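Local coordinates for dihydrodipicolinate synthase (Bacteroides thetaiotaomicron, PDB 4XKY), which probably acts as a pyruvate-dependent class I aldolase of the DapA family, working through a Schiff base, as in dihydrodipicolinate synthase or N-acetylneuraminate lyase, at residues E32-A36 and G37-A41; E198-L201 and L202-G206; M242-S245 and A246-T250. All coordinates share one frame; numbering follows the deposited sequence.

Contact 1 of 3, residues E32-A36 and G37-A41; sequences EHLIA and GGVHA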
ATOM      1  N   GLU A  32      14.032  -3.019 -37.847  1.00 33.98           N
ATOM      2  CA  GLU A  32      15.042  -2.422 -38.714  1.00 36.02           C
ATOM      3  C   GLU A  32      15.441  -1.055 -38.155  1.00 35.39           C
ATOM      4  O   GLU A  32      16.605  -0.728 -38.104  1.00 35.76           O
ATOM      5  CB  GLU A  32      14.546  -2.280 -40.164  1.00 37.84           C
ATOM      6  CG  GLU A  32      14.297  -3.597 -40.914  1.00 39.24           C
ATOM      7  CD  GLU A  32      15.506  -4.522 -40.950  1.00 40.62           C
ATOM      8  OE1 GLU A  32      16.644  -4.012 -40.894  1.00 43.74           O
ATOM      9  OE2 GLU A  32      15.333  -5.763 -41.014  1.00 40.26           O
ATOM     10  N   HIS A  33      14.466  -0.270 -37.714  1.00 34.62           N
ATOM     11  CA  HIS A  33      14.712   1.079 -37.170  1.00 34.42           C
ATOM     12  C   HIS A  33      15.615   1.007 -35.925  1.00 33.97           C
ATOM     13  O   HIS A  33      16.524   1.812 -35.755  1.00 33.71           O
ATOM     14  CB  HIS A  33      13.341   1.700 -36.877  1.00 34.92           C
ATOM     15  CG  HIS A  33      13.349   2.954 -36.063  1.00 35.72           C
ATOM     16  ND1 HIS A  33      13.779   4.168 -36.555  1.00 36.30           N
ATOM     17  CD2 HIS A  33      12.843   3.208 -34.832  1.00 35.94           C
ATOM     18  CE1 HIS A  33      13.588   5.106 -35.647  1.00 36.22           C
ATOM     19  NE2 HIS A  33      13.019   4.551 -34.591  1.00 38.19           N
ATOM     20  N   LEU A  34      15.394   0.009 -35.072  1.00 33.39           N
ATOM     21  CA  LEU A  34      16.226  -0.138 -33.882  1.00 33.42           C
ATOM     22  C   LEU A  34      17.640  -0.575 -34.227  1.00 34.47           C
ATOM     23  O   LEU A  34      18.619  -0.035 -33.682  1.00 34.88           O
ATOM     24  CB  LEU A  34      15.592  -1.097 -32.882  1.00 32.88           C
ATOM     25  CG  LEU A  34      14.256  -0.612 -32.319  1.00 31.67           C
ATOM     26  CD1 LEU A  34      13.627  -1.703 -31.489  1.00 30.77           C
ATOM     27  CD2 LEU A  34      14.414   0.627 -31.477  1.00 32.48           C
ATOM     28  N   ILE A  35      17.759  -1.530 -35.147  1.00 34.47           N
ATOM     29  CA  ILE A  35      19.073  -2.048 -35.516  1.00 34.76           C
ATOM     30  C   ILE A  35      19.930  -0.939 -36.119  1.00 36.08           C
ATOM     31  O   ILE A  35      21.057  -0.715 -35.679  1.00 35.21           O
ATOM     32  CB  ILE A  35      18.966  -3.219 -36.494  1.00 35.33           C
ATOM     33  CG1 ILE A  35      18.429  -4.434 -35.746  1.00 34.54           C
ATOM     34  CG2 ILE A  35      20.329  -3.534 -37.113  1.00 35.79           C
ATOM     35  CD1 ILE A  35      18.081  -5.623 -36.609  1.00 35.44           C
ATOM     36  N   ALA A  36      19.376  -0.232 -37.104  1.00 37.22           N
ATOM     37  CA  ALA A  36      20.074   0.875 -37.754  1.00 38.91           C
ATOM     38  C   ALA A  36      20.380   1.974 -36.753  1.00 40.13           C
ATOM     39  O   ALA A  36      21.308   2.750 -36.940  1.00 40.10           O
ATOM     40  CB  ALA A  36      19.247   1.442 -38.904  1.00 39.79           C
ATOM     41  N   GLY A  37      19.592   2.042 -35.689  1.00 38.80           N
ATOM     42  CA  GLY A  37      19.782   3.074 -34.683  1.00 39.40           C
ATOM     43  C   GLY A  37      20.877   2.777 -33.680  1.00 39.59           C
ATOM     44  O   GLY A  37      21.137   3.598 -32.796  1.00 39.37           O
ATOM     45  N   GLY A  38      21.489   1.595 -33.788  1.00 39.63           N
ATOM     46  CA  GLY A  38      22.634   1.246 -32.968  1.00 39.57           C
ATOM     47  C   GLY A  38      22.335   0.575 -31.638  1.00 39.51           C
ATOM     48  O   GLY A  38      23.229   0.471 -30.808  1.00 39.12           O
ATOM     49  N   VAL A  39      21.109   0.100 -31.406  1.00 36.66           N
ATOM     50  CA  VAL A  39      20.830  -0.544 -30.116  1.00 35.44           C
ATOM     51  C   VAL A  39      21.595  -1.889 -30.026  1.00 37.00           C
ATOM     52  O   VAL A  39      22.048  -2.439 -31.032  1.00 36.75           O
ATOM     53  CB  VAL A  39      19.317  -0.742 -29.816  1.00 33.59           C
ATOM     54  CG1 VAL A  39      18.537   0.565 -29.974  1.00 33.42           C
ATOM     55  CG2 VAL A  39      18.711  -1.846 -30.668  1.00 33.28           C
ATOM     56  N   HIS A  40      21.727  -2.420 -28.822  1.00 37.77           N
ATOM     57  CA  HIS A  40      22.548  -3.624 -28.612  1.00 41.43           C
ATOM     58  C   HIS A  40      21.772  -4.896 -28.410  1.00 37.53           C
ATOM     59  O   HIS A  40      22.345  -5.950 -28.466  1.00 37.93           O
ATOM     60  CB  HIS A  40      23.534  -3.408 -27.460  1.00 45.54           C
ATOM     61  CG  HIS A  40      24.320  -2.148 -27.607  1.00 51.78           C
ATOM     62  ND1 HIS A  40      25.667  -2.135 -27.892  1.00 54.96           N
ATOM     63  CD2 HIS A  40      23.924  -0.851 -27.577  1.00 55.88           C
ATOM     64  CE1 HIS A  40      26.076  -0.883 -28.005  1.00 59.38           C
ATOM     65  NE2 HIS A  40      25.037  -0.085 -27.815  1.00 61.04           N
ATOM     66  N   ALA A  41      20.472  -4.810 -28.184  1.00 35.50           N
ATOM     67  CA  ALA A  41      19.655  -6.001 -28.073  1.00 34.17           C
ATOM     68  C   ALA A  41      18.216  -5.603 -28.186  1.00 34.07           C
ATOM     69  O   ALA A  41      17.901  -4.424 -28.164  1.00 35.43           O
ATOM     70  CB  ALA A  41      19.909  -6.709 -26.748  1.00 34.74           C
TER
HETATM   71  O   HOH W   1      22.338  -2.260 -33.942  1.00 45.57           O

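Contact 2 of 3, residues E198-L201 and L202-G206; sequences ESVL and LGAHG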
ATOM      1  N   GLU A 198      22.210   8.727 -15.182  1.00 35.88           N
ATOM      2  CA  GLU A 198      22.852   8.821 -13.887  1.00 37.72           C
ATOM      3  C   GLU A 198      23.307   7.430 -13.416  1.00 36.03           C
ATOM      4  O   GLU A 198      24.360   7.298 -12.806  1.00 36.37           O
ATOM      5  CB  GLU A 198      21.962   9.539 -12.884  1.00 39.47           C
ATOM      6  CG  GLU A 198      20.892   8.693 -12.245  1.00 40.56           C
ATOM      7  CD  GLU A 198      19.899   9.563 -11.500  1.00 44.07           C
ATOM      8  OE1 GLU A 198      19.749   9.386 -10.266  1.00 48.41           O
ATOM      9  OE2 GLU A 198      19.294  10.439 -12.156  1.00 43.06           O
ATOM     10  N   SER A 199      22.535   6.396 -13.738  1.00 34.01           N
ATOM     11  CA  SER A 199      22.900   5.044 -13.335  1.00 34.35           C
ATOM     12  C   SER A 199      24.123   4.593 -14.121  1.00 34.74           C
ATOM     13  O   SER A 199      25.024   3.989 -13.555  1.00 32.95           O
ATOM     14  CB  SER A 199      21.747   4.076 -13.557  1.00 34.82           C
ATOM     15  OG  SER A 199      20.547   4.560 -12.971  1.00 34.77           O
ATOM     16  N   VAL A 200      24.180   4.909 -15.419  1.00 33.99           N
ATOM     17  CA  VAL A 200      25.338   4.494 -16.217  1.00 35.47           C
ATOM     18  C   VAL A 200      26.602   5.224 -15.756  1.00 37.21           C
ATOM     19  O   VAL A 200      27.665   4.625 -15.650  1.00 38.12           O
ATOM     20  CB  VAL A 200      25.109   4.678 -17.734  1.00 34.85           C
ATOM     21  CG1 VAL A 200      26.388   4.436 -18.526  1.00 36.32           C
ATOM     22  CG2 VAL A 200      24.060   3.697 -18.216  1.00 34.14           C
ATOM     23  N   LEU A 201      26.480   6.507 -15.443  1.00 38.93           N
ATOM     24  CA  LEU A 201      27.623   7.279 -14.952  1.00 39.67           C
ATOM     25  C   LEU A 201      28.325   6.586 -13.811  1.00 39.94           C
ATOM     26  O   LEU A 201      29.552   6.658 -13.685  1.00 38.63           O
ATOM     27  CB  LEU A 201      27.190   8.667 -14.491  1.00 40.47           C
ATOM     28  CG  LEU A 201      27.175   9.707 -15.599  1.00 41.77           C
ATOM     29  CD1 LEU A 201      26.398  10.929 -15.147  1.00 41.40           C
ATOM     30  CD2 LEU A 201      28.592  10.102 -15.992  1.00 42.45           C
ATOM     31  N   LEU A 202      27.525   5.945 -12.971  1.00 41.07           N
ATOM     32  CA  LEU A 202      28.009   5.192 -11.825  1.00 43.31           C
ATOM     33  C   LEU A 202      28.112   3.700 -12.111  1.00 43.76           C
ATOM     34  O   LEU A 202      28.020   2.893 -11.201  1.00 44.45           O
ATOM     35  CB  LEU A 202      27.064   5.403 -10.644  1.00 43.80           C
ATOM     36  CG  LEU A 202      27.433   6.545  -9.723  1.00 46.94           C
ATOM     37  CD1 LEU A 202      27.367   7.884 -10.428  1.00 46.62           C
ATOM     38  CD2 LEU A 202      26.481   6.517  -8.541  1.00 49.40           C
ATOM     39  N   GLY A 203      28.288   3.329 -13.373  1.00 43.99           N
ATOM     40  CA  GLY A 203      28.665   1.953 -13.713  1.00 43.49           C
ATOM     41  C   GLY A 203      27.567   0.963 -14.075  1.00 42.76           C
ATOM     42  O   GLY A 203      27.875  -0.202 -14.301  1.00 42.63           O
ATOM     43  N   ALA A 204      26.298   1.373 -14.143  1.00 39.52           N
ATOM     44  CA  ALA A 204      25.282   0.433 -14.612  1.00 37.75           C
ATOM     45  C   ALA A 204      25.672   0.020 -16.028  1.00 37.91           C
ATOM     46  O   ALA A 204      26.287   0.809 -16.736  1.00 37.26           O
ATOM     47  CB  ALA A 204      23.906   1.072 -14.610  1.00 37.29           C
ATOM     48  N   HIS A 205      25.315  -1.191 -16.458  1.00 37.64           N
ATOM     49  CA  HIS A 205      25.710  -1.653 -17.810  1.00 38.81           C
ATOM     50  C   HIS A 205      24.851  -1.174 -18.974  1.00 38.02           C
ATOM     51  O   HIS A 205      25.343  -1.078 -20.111  1.00 37.58           O
ATOM     52  CB  HIS A 205      25.760  -3.168 -17.860  1.00 39.97           C
ATOM     53  CG  HIS A 205      26.825  -3.745 -16.989  1.00 41.69           C
ATOM     54  ND1 HIS A 205      26.598  -4.111 -15.682  1.00 42.58           N
ATOM     55  CD2 HIS A 205      28.140  -3.963 -17.220  1.00 43.44           C
ATOM     56  CE1 HIS A 205      27.717  -4.560 -15.152  1.00 43.37           C
ATOM     57  NE2 HIS A 205      28.667  -4.486 -16.068  1.00 44.90           N
ATOM     58  N   GLY A 206      23.570  -0.926 -18.707  1.00 36.82           N
ATOM     59  CA  GLY A 206      22.640  -0.524 -19.749  1.00 36.87           C
ATOM     60  C   GLY A 206      21.277  -0.052 -19.296  1.00 35.01           C
ATOM     61  O   GLY A 206      20.973   0.012 -18.103  1.00 35.07           O
TER

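Contact 3 of 3, residues M242-S245 and A246-T250; sequences MQIS and ATIYT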
ATOM      1  N   MET A 242      14.323  14.218 -20.908  1.00 35.56           N
ATOM      2  CA  MET A 242      13.313  14.657 -19.927  1.00 35.57           C
ATOM      3  C   MET A 242      12.138  15.378 -20.592  1.00 36.76           C
ATOM      4  O   MET A 242      11.013  15.316 -20.097  1.00 37.97           O
ATOM      5  CB  MET A 242      13.906  15.465 -18.767  1.00 36.58           C
ATOM      6  CG  MET A 242      14.809  14.676 -17.815  1.00 35.96           C
ATOM      7  SD  MET A 242      14.222  13.058 -17.230  1.00 38.20           S
ATOM      8  CE  MET A 242      12.722  13.585 -16.394  1.00 39.31           C
ATOM      9  N   GLN A 243      12.378  16.010 -21.733  1.00 37.87           N
ATOM     10  CA  GLN A 243      11.294  16.613 -22.498  1.00 38.81           C
ATOM     11  C   GLN A 243      10.338  15.553 -23.084  1.00 36.45           C
ATOM     12  O   GLN A 243       9.123  15.719 -23.060  1.00 36.33           O
ATOM     13  CB  GLN A 243      11.861  17.493 -23.615  1.00 40.93           C
ATOM     14  CG  GLN A 243      10.789  18.371 -24.243  1.00 42.46           C
ATOM     15  CD  GLN A 243      11.321  19.224 -25.366  1.00 43.69           C
ATOM     16  OE1 GLN A 243      12.507  19.430 -25.478  1.00 46.57           O
ATOM     17  NE2 GLN A 243      10.435  19.703 -26.219  1.00 46.07           N
ATOM     18  N   ILE A 244      10.899  14.472 -23.614  1.00 35.53           N
ATOM     19  CA  ILE A 244      10.103  13.360 -24.145  1.00 34.25           C
ATOM     20  C   ILE A 244       9.225  12.837 -23.025  1.00 33.34           C
ATOM     21  O   ILE A 244       8.010  12.690 -23.177  1.00 30.61           O
ATOM     22  CB  ILE A 244      11.014  12.238 -24.670  1.00 34.60           C
ATOM     23  CG1 ILE A 244      11.663  12.660 -25.978  1.00 35.79           C
ATOM     24  CG2 ILE A 244      10.239  10.952 -24.875  1.00 34.01           C
ATOM     25  CD1 ILE A 244      12.936  11.909 -26.260  1.00 37.27           C
ATOM     26  N   SER A 245       9.855  12.590 -21.883  1.00 33.75           N
ATOM     27  CA  SER A 245       9.147  12.081 -20.704  1.00 33.32           C
ATOM     28  C   SER A 245       8.007  12.989 -20.213  1.00 33.87           C
ATOM     29  O   SER A 245       6.923  12.506 -19.794  1.00 33.64           O
ATOM     30  CB  SER A 245      10.157  11.802 -19.576  1.00 33.68           C
ATOM     31  OG  SER A 245       9.495  11.485 -18.365  1.00 34.00           O
ATOM     32  N   ALA A 246       8.254  14.295 -20.241  1.00 35.05           N
ATOM     33  CA  ALA A 246       7.276  15.279 -19.796  1.00 35.42           C
ATOM     34  C   ALA A 246       6.136  15.479 -20.770  1.00 35.79           C
ATOM     35  O   ALA A 246       5.049  15.872 -20.344  1.00 35.65           O
ATOM     36  CB  ALA A 246       7.952  16.619 -19.576  1.00 37.15           C
ATOM     37  N   THR A 247       6.401  15.273 -22.067  1.00 35.33           N
ATOM     38  CA  THR A 247       5.472  15.685 -23.136  1.00 35.03           C
ATOM     39  C   THR A 247       4.900  14.553 -23.982  1.00 33.83           C
ATOM     40  O   THR A 247       3.826  14.719 -24.539  1.00 34.58           O
ATOM     41  CB  THR A 247       6.066  16.737 -24.105  1.00 35.94           C
ATOM     42  OG1 THR A 247       7.208  16.204 -24.819  1.00 35.65           O
ATOM     43  CG2 THR A 247       6.435  18.015 -23.348  1.00 36.55           C
ATOM     44  N   ILE A 248       5.590  13.421 -24.110  1.00 31.60           N
ATOM     45  CA  ILE A 248       5.021  12.299 -24.865  1.00 29.53           C
ATOM     46  C   ILE A 248       4.284  11.331 -23.964  1.00 29.45           C
ATOM     47  O   ILE A 248       3.371  10.645 -24.420  1.00 29.52           O
ATOM     48  CB  ILE A 248       6.085  11.504 -25.671  1.00 29.25           C
ATOM     49  CG1 ILE A 248       6.894  12.400 -26.592  1.00 29.23           C
ATOM     50  CG2 ILE A 248       5.448  10.387 -26.517  1.00 29.21           C
ATOM     51  CD1 ILE A 248       6.090  13.070 -27.687  1.00 30.95           C
ATOM     52  N   TYR A 249       4.696  11.206 -22.705  1.00 30.04           N
ATOM     53  CA  TYR A 249       4.153  10.156 -21.878  1.00 30.08           C
ATOM     54  C   TYR A 249       3.049  10.662 -20.959  1.00 31.59           C
ATOM     55  O   TYR A 249       2.516   9.878 -20.188  1.00 33.46           O
ATOM     56  CB  TYR A 249       5.241   9.507 -21.039  1.00 30.10           C
ATOM     57  CG  TYR A 249       6.403   8.924 -21.824  1.00 30.28           C
ATOM     58  CD1 TYR A 249       6.258   8.494 -23.162  1.00 29.67           C
ATOM     59  CD2 TYR A 249       7.644   8.781 -21.226  1.00 29.54           C
ATOM     60  CE1 TYR A 249       7.335   7.958 -23.859  1.00 30.40           C
ATOM     61  CE2 TYR A 249       8.720   8.245 -21.914  1.00 29.87           C
ATOM     62  CZ  TYR A 249       8.567   7.840 -23.225  1.00 29.99           C
ATOM     63  OH  TYR A 249       9.638   7.303 -23.886  1.00 32.31           O
ATOM     64  N   THR A 250       2.679  11.943 -21.038  1.00 32.29           N
ATOM     65  CA  THR A 250       1.742  12.522 -20.033  1.00 32.47           C
ATOM     66  C   THR A 250       0.389  12.961 -20.603  1.00 34.07           C
ATOM     67  O   THR A 250      -0.349  13.663 -19.940  1.00 34.83           O
ATOM     68  CB  THR A 250       2.370  13.748 -19.349  1.00 33.08           C
ATOM     69  OG1 THR A 250       2.791  14.676 -20.365  1.00 33.29           O
ATOM     70  CG2 THR A 250       3.578  13.334 -18.492  1.00 32.53           C
TER
HETATM   71  O   HOH W   2       7.477  18.092 -26.635  1.00 39.28           O

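Contact 1 of 3, residues E32-A36 and G37-A41
Val39 lays its CG2 methyl over the last turn of helix 24-36, 3.9 Å from Leu34 CB and 3.5 Å from Leu34 O. That branch sits between the backbone N and the carbonyl carbon of Val39 (chi1 -52° puts CG1 beside the N), which turns one methyl back onto the helix. The chain ends its helix here in a Schellman motif. Gly38 N donates to Ile35 O at 3.0 Å with a fairly straight N-H...O angle of 161°, approaching from above the carbonyl plane. Val39 N reaches back to Leu34 O at 3.4 Å, a long and weak bond although nearly linear. Gly38 has a positive phi of 90°, where a CB would press on the carbonyl O of Gly37; a CB on Gly37 itself would lie tight against His33 O. A water donates both to Ile35 O, at 2.7 Å, and to Val39 O, at 2.9 Å, tying the helix end to the outgoing loop. Outside the turn, Leu34 packs on Leu12 and Val39 on Pro10 and Pro216, while His33 NE2 bonds to Met214 O. The chemistry is thus that of a capped helix end: Ile35 O is held by a sound amide bond and a water, Leu34 O by weak bonds from Gly37 N and Val39 N, and one methyl contact packs against the turn that leads to barrel strand 42-44.

Contact 2 of 3, residues E198-L201 and L202-G206
Ala204 folds back onto the last turn of helix 196-201, closing a Schellman motif in which Gly203 is the C-prime residue, on the way to strand 206-207 of the TIM barrel. The tight part lies on the side of Ser199. Ala204 N donates to Ser199 O at 3.0 Å with an N-H...O angle of 163°, and the CB of Ala204, which points toward the helix, comes to 3.3 Å from the same oxygen. Beside it the CB atoms of Ser199 and Ala204 meet at 3.8 Å. The hydroxyl of Ser199 plays no part in this packing: chi1 of -51° sets OG beside its own backbone N, and it bonds to Ile195 O one turn earlier. The second bond of the motif, Gly203 N to Val200 O, is short at 2.7 Å, and its donor stands well above the carbonyl plane. The side-chain pair of Val200 and Ala204 is looser, CG2 to CB 4.5 Å, although Val200 CG2 also lies 3.9 Å from Ala204 O; Val200 packs as well on Tyr223 and Ala226 of helix 216-227, while Ala204 leans on Phe173 of helix 170-180.

Slackness is confined to the backbone at the outer bend. Leu202 N gives only weak bonds, to Glu198 O and Ser199 O, and Gly203, at phi 95°, is exposed and holds a backbone shape in which a CB would collide with the carbonyl O of Leu202. The Leu202 side chain, by contrast, is packed: it touches Gln174 of helix 170-180 and, like Leu201, an apolar side chain of a neighbouring subunit. Within the turn, Leu202 CD1 lies 3.9 Å from Glu198 O and 3.7 Å from Leu201 C.

Contact 3 of 3, residues M242-S245 and A246-T250
Thr247 turns its hydroxyl back onto Gln243, toward the C-terminal part of the helix that begins at residue 231, in the helical region that follows the TIM barrel strands. With chi1 at 63°, OG1 lies between the backbone N and the carbonyl carbon and donates to Gln243 O at 2.6 Å, from above the carbonyl plane. A water donates to the same OG1 and bonds weakly to Gln243 NE2, which the extended glutamine chain carries out to it. A valine here would probably cost Gln243 O its short hydroxyl bond and leave the bridging water without its acceptor.

Ile244 O is shared by two donors, a rather straight bond from Ile248 N at 2.7 Å and a second from Thr247 N at 3.2 Å. It also lies over one face of the Tyr249 ring, offset toward the rim. The side chains of Ile244 and Tyr249 run side by side in the same direction, and the CG2 methyl of Ile244, anti to the backbone N, reaches Tyr249 CZ at 3.9 Å; the same methyl meets Ile248 CG1 at 4.0 Å. The phenol is anchored beyond the turn, its OH bonding to Glu193, and its ring meets Tyr258 edge to face. Ser245 OG goes instead to Glu194. Met242, Gln243 and Ala246 each pack against an aromatic side chain of a neighbouring subunit. Farther on, Thr250 OG1 donates to Ala246 O at 2.6 Å.

Overall arrangement
The three contacts are strung in series along one chain. Contact 1 closes helix 24-36 before strand 42-44, contact 2 closes helix 196-201 before strand 206-207, and contact 3 lies in the C-terminal part of helix 231-247, beyond the last of the eight parallel strands. The first two are therefore alpha-to-beta connections of the TIM barrel, on the face opposite the C-terminal strand ends where active sites of this fold lie; the third sits in the helical part that follows. Their centres are 20 to 22 Å apart and none touches another; nearest atoms are about 8 Å apart for contacts 1 and 2. Contacts 2 and 3 also pack on neighbouring chains of the tetramer, whereas contact 1 touches no other subunit.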